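Local atomic coordinates of coenzyme F420-dependent N(5),N(10)-methenyltetrahydromethanopterin reductase-related protein (Desulfurobacterium thermolithotrophum DSM 11699, PDB entry 6HUZ), a protein that binds the iron-guanylylpyridinol cofactor and methenyl-tetrahydrofolate as a bacterial paralog of [Fe]-hydrogenase, and probably uses tetrahydrofolate derivatives as substrates. Residues Asn12-Lys17 against Pro28-Ser33; Met35-Ala40 against Lys62-Ala67; Ala162-Glu165 against Ile171-Glu174. All coordinates share one frame; numbering follows the deposited sequence.

Contact 1. Residues Asn12-Lys17 against Pro28-Ser33. With GUE (5,10-Methenyltetrahydrofolate), chain C.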
loop_
_atom_site.group_PDB
_atom_site.type_symbol
_atom_site.label_atom_id
_atom_site.label_comp_id
_atom_site.label_asym_id
_atom_site.label_seq_id
_atom_site.Cartn_x
_atom_site.Cartn_y
_atom_site.Cartn_z
ATOM N N ASN A 12 -6.241 -20.288 26.897
ATOM C CA ASN A 12 -5.031 -20.947 26.382
ATOM C C ASN A 12 -4.265 -20.092 25.406
ATOM O O ASN A 12 -3.035 -20.116 25.408
ATOM C CB ASN A 12 -5.371 -22.272 25.704
ATOM C CG ASN A 12 -5.748 -23.342 26.668
ATOM O OD1 ASN A 12 -5.482 -23.238 27.867
ATOM N ND2 ASN A 12 -6.374 -24.398 26.168
ATOM N N TYR A 13 -4.955 -19.356 24.546
ATOM C CA TYR A 13 -4.195 -18.573 23.578
ATOM C C TYR A 13 -3.381 -17.490 24.269
ATOM O O TYR A 13 -2.190 -17.376 23.989
ATOM C CB TYR A 13 -5.069 -17.984 22.463
ATOM C CG TYR A 13 -4.209 -17.226 21.473
ATOM C CD1 TYR A 13 -3.562 -17.893 20.436
ATOM C CD2 TYR A 13 -3.933 -15.877 21.651
ATOM C CE1 TYR A 13 -2.720 -17.220 19.562
ATOM C CE2 TYR A 13 -3.089 -15.191 20.784
ATOM C CZ TYR A 13 -2.473 -15.875 19.747
ATOM O OH TYR A 13 -1.617 -15.242 18.888
ATOM N N TYR A 14 -3.999 -16.739 25.194
ATOM C CA TYR A 14 -3.314 -15.653 25.887
ATOM C C TYR A 14 -2.312 -16.085 26.949
ATOM O O TYR A 14 -1.583 -15.236 27.441
ATOM C CB TYR A 14 -4.332 -14.679 26.491
ATOM C CG TYR A 14 -5.296 -14.114 25.473
ATOM C CD1 TYR A 14 -4.834 -13.415 24.363
ATOM C CD2 TYR A 14 -6.667 -14.175 25.678
ATOM C CE1 TYR A 14 -5.714 -12.867 23.434
ATOM C CE2 TYR A 14 -7.558 -13.598 24.778
ATOM C CZ TYR A 14 -7.076 -12.948 23.654
ATOM O OH TYR A 14 -7.947 -12.389 22.758
ATOM N N SER A 15 -2.261 -17.362 27.317
ATOM C CA SER A 15 -1.317 -17.846 28.326
ATOM C C SER A 15 -0.235 -18.739 27.726
ATOM O O SER A 15 0.934 -18.590 28.057
ATOM C CB SER A 15 -2.049 -18.659 29.398
ATOM O OG SER A 15 -1.168 -19.251 30.346
ATOM N N ASN A 16 -0.614 -19.692 26.882
ATOM C CA ASN A 16 0.392 -20.619 26.347
ATOM C C ASN A 16 0.900 -20.387 24.947
ATOM O O ASN A 16 2.080 -20.600 24.721
ATOM C CB ASN A 16 -0.145 -22.042 26.429
ATOM C CG ASN A 16 -0.772 -22.368 27.762
ATOM O OD1 ASN A 16 -0.228 -22.054 28.833
ATOM N ND2 ASN A 16 -1.920 -23.009 27.734
ATOM N N LYS A 17 0.025 -19.997 24.021
ATOM C CA LYS A 17 0.376 -19.775 22.637
ATOM C C LYS A 17 1.096 -18.464 22.533
ATOM O O LYS A 17 2.236 -18.446 22.070
ATOM C CB LYS A 17 -0.869 -19.876 21.771
ATOM C CG LYS A 17 -1.441 -21.277 21.926
ATOM C CD LYS A 17 -2.653 -21.527 21.069
ATOM C CE LYS A 17 -3.151 -22.948 21.292
ATOM N NZ LYS A 17 -3.995 -23.434 20.163
ATOM N N PRO A 28 -3.977 -12.757 33.514
ATOM C CA PRO A 28 -5.273 -13.238 33.032
ATOM C C PRO A 28 -6.331 -12.880 34.069
ATOM O O PRO A 28 -6.003 -12.637 35.240
ATOM C CB PRO A 28 -5.067 -14.753 32.850
ATOM C CG PRO A 28 -3.905 -15.084 33.676
ATOM C CD PRO A 28 -3.031 -13.866 33.719
ATOM N N PRO A 29 -7.606 -12.792 33.672
ATOM C CA PRO A 29 -8.161 -13.066 32.341
ATOM C C PRO A 29 -8.045 -11.891 31.372
ATOM O O PRO A 29 -8.240 -10.739 31.746
ATOM C CB PRO A 29 -9.610 -13.413 32.658
ATOM C CG PRO A 29 -9.938 -12.481 33.803
ATOM C CD PRO A 29 -8.671 -12.450 34.638
ATOM N N TYR A 30 -7.734 -12.206 30.121
ATOM C CA TYR A 30 -7.576 -11.234 29.051
ATOM C C TYR A 30 -8.753 -11.343 28.092
ATOM O O TYR A 30 -9.420 -12.377 28.051
ATOM C CB TYR A 30 -6.297 -11.558 28.267
ATOM C CG TYR A 30 -5.018 -11.364 29.055
ATOM C CD1 TYR A 30 -4.548 -10.088 29.353
ATOM C CD2 TYR A 30 -4.231 -12.449 29.422
ATOM C CE1 TYR A 30 -3.340 -9.901 30.016
ATOM C CE2 TYR A 30 -3.036 -12.277 30.114
ATOM C CZ TYR A 30 -2.584 -10.998 30.397
ATOM O OH TYR A 30 -1.387 -10.825 31.065
ATOM N N GLY A 31 -8.982 -10.287 27.322
ATOM C CA GLY A 31 -10.044 -10.261 26.323
ATOM C C GLY A 31 -11.384 -9.749 26.807
ATOM O O GLY A 31 -11.438 -8.796 27.573
ATOM N N GLY A 32 -12.456 -10.373 26.340
ATOM C CA GLY A 32 -13.824 -9.990 26.673
ATOM C C GLY A 32 -14.070 -9.923 28.159
ATOM O O GLY A 32 -14.754 -9.020 28.640
ATOM N N SER A 33 -13.519 -10.915 28.884
ATOM C CA SER A 33 -13.617 -11.006 30.335
ATOM C C SER A 33 -13.064 -9.739 30.986
ATOM O O SER A 33 -13.701 -9.191 31.888
ATOM C CB SER A 33 -12.793 -12.200 30.821
ATOM O OG SER A 33 -11.500 -12.126 30.238
HETATM N N1 GUE C . -2.521 -5.472 18.550
HETATM C C2 GUE C . -3.453 -4.820 17.804
HETATM N N3 GUE C . -4.467 -5.443 17.195
HETATM C C4 GUE C . -4.672 -6.747 17.272
HETATM C C6 GUE C . -3.217 -9.440 19.549
HETATM C "C1'" GUE C . -4.919 -14.607 16.095
HETATM C "C2'" GUE C . -4.728 -13.477 15.289
HETATM C "C3'" GUE C . -4.289 -12.276 15.853
HETATM C "C4'" GUE C . -4.056 -12.177 17.234
HETATM C "C5'" GUE C . -4.278 -13.309 18.036
HETATM O O4 GUE C . -5.652 -7.259 16.690
HETATM C C4A GUE C . -3.721 -7.526 18.095
HETATM N N5 GUE C . -3.688 -8.909 18.277
HETATM C C7 GUE C . -1.788 -8.917 19.636
HETATM N N8 GUE C . -1.711 -7.467 19.484
HETATM C C8A GUE C . -2.618 -6.800 18.728
HETATM N N2 GUE C . -3.299 -3.481 17.660
HETATM C C9 GUE C . -3.086 -10.928 19.190
HETATM N N10 GUE C . -3.687 -10.960 17.859
HETATM C "C6'" GUE C . -4.698 -14.508 17.464
HETATM C C11 GUE C . -5.394 -15.915 15.498
HETATM O O11 GUE C . -5.298 -16.121 14.298
HETATM N N GUE C . -5.944 -16.828 16.309
HETATM C CA GUE C . -6.590 -18.041 15.805
HETATM C C GUE C . -8.021 -18.161 16.290
HETATM O OX1 GUE C . -8.350 -17.619 17.376
HETATM O OX2 GUE C . -8.856 -18.787 15.600
HETATM C CB GUE C . -5.781 -19.299 16.142
HETATM C CG GUE C . -4.474 -19.013 16.892
HETATM C CD GUE C . -3.755 -20.280 17.337
HETATM O OE1 GUE C . -2.512 -20.354 17.138
HETATM O OE2 GUE C . -4.421 -21.192 17.898
HETATM C C1 GUE C . -3.920 -9.794 17.387
#
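Tyr14 and Tyr30 lean on each other where helix 11-17 meets the loop that leads into helix 32-41, in the Rossmann-type N-terminal domain, which holds the iron-guanylyl pyridinol cofactor and, together with the second subunit, methenyltetrahydrofolate. The two tyrosines meet through the roots of their side chains. Tyr14 CB lies 3.7 Å from Tyr30 CD2, and in exchange Tyr30 CB comes within 3.7 Å of Tyr14 CD2, each methylene approaching the other ring at a slant. Both rings are swung back beside their own backbone N, with chi1 -56° in Tyr14 and -67° in Tyr30, and their phenol ends diverge: the hydroxyl of Tyr30 is hydrogen-bonded to the carbonyl of Gly25, whereas the side chain of Tyr14 reaches the iron cofactor. Farther out on the Tyr14 ring, CE2 is 4.4 Å from Gly31 N. Gly31 holds the N-cap position of helix 32-41, with a positive phi of 90° that suits glycine.

The same helix turns two other side chains to the folate. Tyr13, with CG anti to the backbone N, brings its ring against the benzoyl ring of the ligand, while its OH is hydrogen-bonded to Leu228 O of the second subunit. Lys17, at the other end of the wide pi-type turn that starts at Tyr13, extends beyond CG to the carboxylate at the end of the glutamate tail. There Lys17 NZ donates a hydrogen bond of 3.2 Å to carboxylate oxygen OE2 of the folate.

Contact 2. Residues Met35-Ala40 against Lys62-Ala67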
loop_
_atom_site.group_PDB
_atom_site.type_symbol
_atom_site.label_atom_id
_atom_site.label_comp_id
_atom_site.label_asym_id
_atom_site.label_seq_id
_atom_site.Cartn_x
_atom_site.Cartn_y
_atom_site.Cartn_z
ATOM N N MET A 35 -12.647 -6.744 29.611
ATOM C CA MET A 35 -13.510 -5.650 29.176
ATOM C C MET A 35 -14.723 -5.610 30.102
ATOM O O MET A 35 -15.088 -4.553 30.596
ATOM C CB MET A 35 -13.982 -5.869 27.734
ATOM C CG MET A 35 -12.902 -5.595 26.699
ATOM S SD MET A 35 -13.491 -5.893 25.039
ATOM C CE MET A 35 -14.747 -4.690 24.901
ATOM N N ALA A 36 -15.353 -6.741 30.306
ATOM C CA ALA A 36 -16.533 -6.875 31.203
ATOM C C ALA A 36 -16.219 -6.401 32.614
ATOM O O ALA A 36 -16.971 -5.630 33.183
ATOM C CB ALA A 36 -16.987 -8.328 31.249
ATOM N N VAL A 37 -15.119 -6.878 33.190
ATOM C CA VAL A 37 -14.699 -6.484 34.531
ATOM C C VAL A 37 -14.543 -4.961 34.604
ATOM O O VAL A 37 -15.009 -4.336 35.566
ATOM C CB VAL A 37 -13.400 -7.229 34.934
ATOM C CG1 VAL A 37 -12.662 -6.501 36.067
ATOM C CG2 VAL A 37 -13.718 -8.675 35.346
ATOM N N GLU A 38 -13.906 -4.353 33.595
ATOM C CA GLU A 38 -13.722 -2.904 33.593
ATOM C C GLU A 38 -15.041 -2.150 33.534
ATOM O O GLU A 38 -15.181 -1.149 34.223
ATOM C CB GLU A 38 -12.823 -2.469 32.404
ATOM C CG GLU A 38 -11.364 -2.795 32.665
ATOM C CD GLU A 38 -10.427 -2.719 31.468
ATOM O OE1 GLU A 38 -9.267 -3.162 31.630
ATOM O OE2 GLU A 38 -10.834 -2.235 30.384
ATOM N N PHE A 39 -15.991 -2.602 32.692
ATOM C CA PHE A 39 -17.288 -1.914 32.570
ATOM C C PHE A 39 -18.058 -2.085 33.902
ATOM O O PHE A 39 -18.724 -1.156 34.369
ATOM C CB PHE A 39 -18.099 -2.485 31.366
ATOM C CG PHE A 39 -17.492 -2.348 29.973
ATOM C CD1 PHE A 39 -16.897 -1.166 29.567
ATOM C CD2 PHE A 39 -17.542 -3.400 29.069
ATOM C CE1 PHE A 39 -16.345 -1.044 28.285
ATOM C CE2 PHE A 39 -16.992 -3.272 27.794
ATOM C CZ PHE A 39 -16.408 -2.093 27.410
ATOM N N ALA A 40 -17.943 -3.270 34.519
ATOM C CA ALA A 40 -18.596 -3.561 35.792
ATOM C C ALA A 40 -17.988 -2.677 36.890
ATOM O O ALA A 40 -18.724 -2.132 37.724
ATOM C CB ALA A 40 -18.433 -5.040 36.133
ATOM N N LYS A 62 -14.371 -16.541 39.810
ATOM C CA LYS A 62 -14.701 -15.813 41.039
ATOM C C LYS A 62 -14.245 -14.359 40.953
ATOM O O LYS A 62 -14.956 -13.464 41.420
ATOM C CB LYS A 62 -14.047 -16.480 42.259
ATOM C CG LYS A 62 -14.061 -15.602 43.518
ATOM C CD LYS A 62 -13.762 -16.399 44.786
ATOM C CE LYS A 62 -14.174 -15.668 46.047
ATOM N NZ LYS A 62 -13.297 -14.498 46.330
ATOM N N LYS A 63 -13.051 -14.130 40.386
ATOM C CA LYS A 63 -12.500 -12.775 40.240
ATOM C C LYS A 63 -13.415 -11.933 39.329
ATOM O O LYS A 63 -13.667 -10.758 39.609
ATOM C CB LYS A 63 -11.072 -12.874 39.669
ATOM C CG LYS A 63 -10.358 -11.540 39.487
ATOM C CD LYS A 63 -8.968 -11.724 38.881
ATOM C CE LYS A 63 -8.270 -10.404 38.656
ATOM N NZ LYS A 63 -6.920 -10.583 38.058
ATOM N N VAL A 64 -13.928 -12.540 38.251
ATOM C CA VAL A 64 -14.819 -11.874 37.307
ATOM C C VAL A 64 -16.160 -11.573 37.992
ATOM O O VAL A 64 -16.628 -10.434 37.916
ATOM C CB VAL A 64 -15.028 -12.697 36.013
ATOM C CG1 VAL A 64 -16.223 -12.161 35.222
ATOM C CG2 VAL A 64 -13.765 -12.677 35.149
ATOM N N GLU A 65 -16.775 -12.590 38.641
ATOM C CA GLU A 65 -18.060 -12.417 39.328
ATOM C C GLU A 65 -17.973 -11.382 40.450
ATOM O O GLU A 65 -18.909 -10.595 40.620
ATOM C CB GLU A 65 -18.568 -13.752 39.872
ATOM C CG GLU A 65 -19.089 -14.668 38.778
ATOM C CD GLU A 65 -19.376 -16.092 39.222
ATOM O OE1 GLU A 65 -20.098 -16.812 38.496
ATOM O OE2 GLU A 65 -18.875 -16.492 40.298
ATOM N N ASP A 66 -16.851 -11.356 41.201
ATOM C CA ASP A 66 -16.657 -10.392 42.297
ATOM C C ASP A 66 -16.731 -8.936 41.828
ATOM O O ASP A 66 -17.096 -8.065 42.622
ATOM C CB ASP A 66 -15.305 -10.611 42.992
ATOM C CG ASP A 66 -15.229 -11.820 43.901
ATOM O OD1 ASP A 66 -16.308 -12.367 44.270
ATOM O OD2 ASP A 66 -14.101 -12.221 44.250
ATOM N N ALA A 67 -16.369 -8.664 40.563
ATOM C CA ALA A 67 -16.408 -7.310 40.022
ATOM C C ALA A 67 -17.842 -6.872 39.706
ATOM O O ALA A 67 -18.058 -5.701 39.430
ATOM C CB ALA A 67 -15.543 -7.225 38.763
#
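Val37 of helix 32-41 reaches across to Val64 of helix 58-66 and Ala67 just beyond, and its two methyls divide the work. From CB the side chain forks. CG1, placed anti to the backbone N (chi1 159°), goes to the methyl of Ala67, 4.0 Å from Ala67 CB. CG2, beside the backbone N, turns to Val64: it rests 3.9 Å from Val64 CA and 4.0 Å from Val64 CG2, so that the two valines meet aslant through one methyl each. Val37 CG2 also comes within 4.1 Å of Ala67 CB, which thus sits against both branches of the fork.

One turn further along the helix, Ala40 continues the seam. Its CB is 3.4 Å from Ala67 O, a close meeting of methyl and carbonyl. With such short side chains the backbones draw near, and the CA atoms of Val37 and Ala67 are only 5.8 Å apart.

Val69 covers both Ala40 and Val64, while strand 45-49 lies under Ala36 and Ala40, and strand 70-72 under Val64. Helices packed side by side against a parallel sheet are the alpha/beta layering of a Rossmann-type domain.

Contact 3. Residues Ala162-Glu165 against Ile171-Glu174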
loop_
_atom_site.group_PDB
_atom_site.type_symbol
_atom_site.label_atom_id
_atom_site.label_comp_id
_atom_site.label_asym_id
_atom_site.label_seq_id
_atom_site.Cartn_x
_atom_site.Cartn_y
_atom_site.Cartn_z
ATOM N N ALA A 162 -16.291 2.760 15.442
ATOM C CA ALA A 162 -16.666 3.032 14.046
ATOM C C ALA A 162 -17.743 4.096 13.894
ATOM O O ALA A 162 -18.754 4.034 14.567
ATOM C CB ALA A 162 -17.137 1.737 13.380
ATOM N N THR A 163 -17.533 5.049 12.982
ATOM C CA THR A 163 -18.495 6.108 12.703
ATOM C C THR A 163 -19.042 5.913 11.270
ATOM O O THR A 163 -18.609 5.012 10.556
ATOM C CB THR A 163 -17.829 7.491 12.799
ATOM O OG1 THR A 163 -16.969 7.664 11.674
ATOM C CG2 THR A 163 -17.064 7.687 14.106
ATOM N N ASN A 164 -19.987 6.784 10.862
ATOM C CA ASN A 164 -20.589 6.740 9.530
ATOM C C ASN A 164 -19.721 7.455 8.488
ATOM O O ASN A 164 -20.100 7.510 7.319
ATOM C CB ASN A 164 -21.966 7.409 9.551
ATOM C CG ASN A 164 -22.942 6.749 10.500
ATOM O OD1 ASN A 164 -23.180 5.541 10.429
ATOM N ND2 ASN A 164 -23.535 7.520 11.418
ATOM N N GLU A 165 -18.580 8.023 8.893
ATOM C CA GLU A 165 -17.736 8.729 7.955
ATOM C C GLU A 165 -17.257 7.821 6.817
ATOM O O GLU A 165 -16.882 6.666 7.051
ATOM C CB GLU A 165 -16.571 9.409 8.690
ATOM C CG GLU A 165 -15.742 10.304 7.781
ATOM C CD GLU A 165 -14.837 11.241 8.552
ATOM O OE1 GLU A 165 -14.225 10.793 9.551
ATOM O OE2 GLU A 165 -14.740 12.425 8.155
ATOM N N ILE A 171 -24.912 3.530 9.557
ATOM C CA ILE A 171 -25.097 2.226 10.198
ATOM C C ILE A 171 -25.258 2.404 11.724
ATOM O O ILE A 171 -25.591 1.441 12.423
ATOM C CB ILE A 171 -23.928 1.287 9.866
ATOM C CG1 ILE A 171 -22.588 1.854 10.365
ATOM C CG2 ILE A 171 -23.901 1.025 8.373
ATOM C CD1 ILE A 171 -21.421 0.814 10.373
ATOM N N VAL A 172 -25.010 3.626 12.247
ATOM C CA VAL A 172 -25.140 3.886 13.684
ATOM C C VAL A 172 -25.630 5.341 13.924
ATOM O O VAL A 172 -25.389 6.215 13.095
ATOM C CB VAL A 172 -23.773 3.594 14.386
ATOM C CG1 VAL A 172 -22.661 4.510 13.851
ATOM C CG2 VAL A 172 -23.887 3.678 15.917
ATOM N N THR A 173 -26.302 5.595 15.055
ATOM C CA THR A 173 -26.794 6.938 15.393
ATOM C C THR A 173 -25.815 7.642 16.334
ATOM O O THR A 173 -24.960 7.005 16.954
ATOM C CB THR A 173 -28.170 6.891 16.088
ATOM O OG1 THR A 173 -28.009 6.355 17.410
ATOM C CG2 THR A 173 -29.218 6.082 15.302
ATOM N N GLU A 174 -25.967 8.960 16.457
ATOM C CA GLU A 174 -25.124 9.755 17.341
ATOM C C GLU A 174 -25.310 9.299 18.774
ATOM O O GLU A 174 -24.326 9.204 19.494
ATOM C CB GLU A 174 -25.416 11.266 17.206
ATOM C CG GLU A 174 -24.745 11.898 15.996
ATOM C CD GLU A 174 -23.296 11.513 15.730
ATOM O OE1 GLU A 174 -22.506 11.449 16.700
ATOM O OE2 GLU A 174 -22.952 11.281 14.547
HETATM O O HOH W 1 -21.195 8.899 12.928
#
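Asn164 carries the hydrogen bonding between the end of strand 158-163 and the loop before helix 174-186, using both ends of its side-chain amide. As acceptor, Asn164 OD1 takes two backbone N-H groups in succession. The bond from Ile171 N is the shorter, 2.8 Å to Asn164 OD1, with the donor tilted 32° from the carbonyl plane. Val172 N, 3.2 Å from Asn164 OD1, lies in that plane, on a lone pair. As donor, Asn164 ND2 reaches Val172 O over 2.8 Å in a nearly straight bond (173° at the hydrogen), and the acceptor lies almost exactly in the amide plane. Three bonds to two consecutive residues therefore fix the rotation of the amide. Its CG is set beside the backbone N (chi1 -60°), which carries the amide across to the loop.

The loop forms part of a beta-alpha-beta crossover: strand 158-163 leaves through it into helix 174-186, which leads on to the parallel strand 190-195 of the two-stranded sheet. Thr163 shapes the exit from the first strand by an ST turn, its OG1 accepting from Glu165 N, and Thr173 is the N-cap of the helix.

Van der Waals contact flanks the amide. Val172 CG1 lies 3.6 Å from Asn164 OD1 and also approaches Ala162 O. Ile171 CG1 borders the same oxygen, and the isoleucine also packs on Ile121, Leu122 and Asn125 of helix 121-127.

Water completes the join: one molecule accepts from Asn164 N at 3.2 Å and donates weakly to Glu174 OE2, spanning the two segments.

Contacts 1 and 2 are neighbours that share helix 32-41: its N-cap belongs to contact 1 and its middle turns to contact 2, with centres 15 Å apart. They touch where Pro29 CG meets Val64 CG2 at 4.1 Å. Contact 1 lies at the ligands, with Tyr14 at the iron cofactor and Tyr13 and Lys17 at the folate, whereas the Val64 side chain of contact 2 is about 11 Å from the iron cofactor. Contact 3 stands apart, its nearest atoms about 17 Å from those of contact 1 and about 12 Å from those of contact 2; its Ala162 side chain is about 13 Å from the same cofactor.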